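PDB 3F6V: possible transcriptional regulator, ArsR family protein from Rhodococcus sp. RHA1, which probably binds DNA as a dimeric winged-helix transcriptional regulator of the ArsR family, possibly one controlling arsenical resistance. Local coordinates for residues R61-L66 against N75-H80. Sequence-based numbering, arbitrary orientation.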
loop_
_atom_site.group_PDB
_atom_site.type_symbol
_atom_site.label_atom_id
_atom_site.label_comp_id
_atom_site.label_asym_id
_atom_site.label_seq_id
_atom_site.Cartn_x
_atom_site.Cartn_y
_atom_site.Cartn_z
ATOM N N ARG A 61 5.303 2.114 -6.892
ATOM C CA ARG A 61 5.548 3.356 -6.134
ATOM C C ARG A 61 6.567 4.212 -6.832
ATOM O O ARG A 61 6.379 5.446 -6.941
ATOM C CB ARG A 61 6.051 3.104 -4.709
ATOM C CG ARG A 61 4.999 2.401 -3.868
ATOM C CD ARG A 61 5.272 2.503 -2.387
ATOM N NE ARG A 61 6.576 2.146 -1.912
ATOM C CZ ARG A 61 6.872 1.044 -1.194
ATOM N NH1 ARG A 61 5.996 0.061 -1.013
ATOM N NH2 ARG A 61 8.059 0.919 -0.666
ATOM N N ARG A 62 7.645 3.564 -7.274
ATOM C CA ARG A 62 8.724 4.339 -7.912
ATOM C C ARG A 62 8.249 4.889 -9.262
ATOM O O ARG A 62 8.579 6.017 -9.604
ATOM C CB ARG A 62 9.966 3.469 -8.106
ATOM C CG ARG A 62 11.154 4.210 -8.683
ATOM C CD ARG A 62 11.640 5.319 -7.771
ATOM N NE ARG A 62 12.738 6.079 -8.370
ATOM C CZ ARG A 62 12.856 7.402 -8.280
ATOM N NH1 ARG A 62 11.941 8.131 -7.615
ATOM N NH2 ARG A 62 13.890 7.998 -8.857
ATOM N N LEU A 63 7.451 4.116 -10.003
ATOM C CA LEU A 63 6.955 4.622 -11.293
ATOM C C LEU A 63 6.080 5.862 -11.056
ATOM O O LEU A 63 6.173 6.853 -11.789
ATOM C CB LEU A 63 6.138 3.573 -12.022
ATOM C CG LEU A 63 6.936 2.460 -12.691
ATOM C CD1 LEU A 63 6.067 1.276 -13.064
ATOM C CD2 LEU A 63 7.639 3.006 -13.954
ATOM N N VAL A 64 5.236 5.829 -10.020
ATOM C CA VAL A 64 4.418 6.986 -9.695
ATOM C C VAL A 64 5.310 8.200 -9.355
ATOM O O VAL A 64 5.034 9.316 -9.828
ATOM C CB VAL A 64 3.403 6.611 -8.545
ATOM C CG1 VAL A 64 2.839 7.849 -7.888
ATOM C CG2 VAL A 64 2.288 5.722 -9.129
ATOM N N GLN A 65 6.356 7.993 -8.534
ATOM C CA GLN A 65 7.299 9.097 -8.246
ATOM C C GLN A 65 7.956 9.638 -9.498
ATOM O O GLN A 65 8.002 10.864 -9.677
ATOM C CB GLN A 65 8.370 8.627 -7.315
ATOM C CG GLN A 65 7.828 8.358 -5.909
ATOM C CD GLN A 65 8.936 7.985 -4.997
ATOM O OE1 GLN A 65 9.907 7.323 -5.433
ATOM N NE2 GLN A 65 8.838 8.397 -3.723
ATOM N N LEU A 66 8.418 8.747 -10.363
ATOM C CA LEU A 66 9.066 9.194 -11.588
ATOM C C LEU A 66 8.142 10.057 -12.435
ATOM O O LEU A 66 8.570 11.067 -13.034
ATOM C CB LEU A 66 9.606 8.012 -12.371
ATOM C CG LEU A 66 10.794 7.306 -11.763
ATOM C CD1 LEU A 66 11.001 5.949 -12.426
ATOM C CD2 LEU A 66 12.090 8.155 -11.830
ATOM N N ASN A 75 9.698 3.397 -22.448
ATOM C CA ASN A 75 11.132 3.094 -22.487
ATOM C C ASN A 75 11.951 3.957 -21.575
ATOM O O ASN A 75 12.896 3.487 -20.961
ATOM C CB ASN A 75 11.665 3.256 -23.921
ATOM C CG ASN A 75 11.146 2.164 -24.838
ATOM O OD1 ASN A 75 10.424 1.249 -24.400
ATOM N ND2 ASN A 75 11.477 2.260 -26.112
ATOM N N ASN A 76 11.601 5.233 -21.458
ATOM C CA ASN A 76 12.329 6.119 -20.578
ATOM C C ASN A 76 12.135 5.756 -19.078
ATOM O O ASN A 76 13.075 5.820 -18.291
ATOM C CB ASN A 76 12.068 7.600 -20.951
ATOM C CG ASN A 76 12.755 8.027 -22.305
ATOM O OD1 ASN A 76 13.820 7.506 -22.690
ATOM N ND2 ASN A 76 12.154 8.985 -22.997
ATOM N N LEU A 77 10.916 5.368 -18.711
ATOM C CA LEU A 77 10.634 4.949 -17.339
ATOM C C LEU A 77 11.351 3.658 -17.036
ATOM O O LEU A 77 11.945 3.460 -15.962
ATOM C CB LEU A 77 9.106 4.744 -17.183
ATOM C CG LEU A 77 8.259 6.030 -17.142
ATOM C CD1 LEU A 77 6.788 5.745 -17.372
ATOM C CD2 LEU A 77 8.483 6.855 -15.862
ATOM N N ALA A 78 11.291 2.750 -18.005
ATOM C CA ALA A 78 11.879 1.432 -17.843
ATOM C C ALA A 78 13.374 1.458 -17.602
ATOM O O ALA A 78 13.901 0.538 -16.992
ATOM C CB ALA A 78 11.494 0.547 -18.980
ATOM N N ALA A 79 14.044 2.515 -18.074
ATOM C CA ALA A 79 15.505 2.709 -17.924
ATOM C C ALA A 79 15.955 3.002 -16.506
ATOM O O ALA A 79 17.132 2.949 -16.175
ATOM C CB ALA A 79 15.978 3.817 -18.859
ATOM N N HIS A 80 15.006 3.297 -15.633
ATOM C CA HIS A 80 15.306 3.452 -14.202
ATOM C C HIS A 80 15.324 2.152 -13.361
ATOM O O HIS A 80 15.541 2.195 -12.139
ATOM C CB HIS A 80 14.277 4.394 -13.583
ATOM C CG HIS A 80 14.468 5.829 -13.946
ATOM N ND1 HIS A 80 13.855 6.404 -15.039
ATOM C CD2 HIS A 80 15.173 6.819 -13.345
ATOM C CE1 HIS A 80 14.173 7.685 -15.100
ATOM N NE2 HIS A 80 14.983 7.960 -14.094
#
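Leu66, the last residue of helix 58-66, packs against both Leu77 and His80, and with Leu63 it makes up the apolar join between this helix and the segment 75-80. The inner half is buried: Leu63 CD2 lies 3.9 Å from Leu77 CB, and Leu66 CB meets Leu77 CD2 at 3.8 Å. Ile88 and Leu92 of helix 85-97 back Leu63 and Leu77 respectively, and Phe81 touches both Leu63 and Leu66. Helix 58-66 is thus packed against helix 74-78, which with helix 85-97 probably forms the helix-turn-helix, as in ArsR-family winged-helix proteins.

On the solvent side the packing is just as close, but the partner, His80, is exposed. Leu66 CD2 stands almost on the normal of the His80 ring, 3.7 Å from its centroid, in a CH-pi contact, while Leu66 CD1 reaches His80 CB at 3.8 Å. A chi1 of -74° sets the ring beside Leu66, and chi2 near 90° turns its face to the methyl. Leu66 CD2 also lies over one face of the Arg62 guanidinium, displaced toward its edge.

No hydrogen bond joins the two segments; Arg62 NH1 to Gln65 OE1 (3.1 Å) and the weak His80 ND1 to Asn76 O (3.4 Å) each stay within one. The join rests on apolar burial, van der Waals contact and one CH-pi contact, which fix no exact donor-acceptor geometry between the helices.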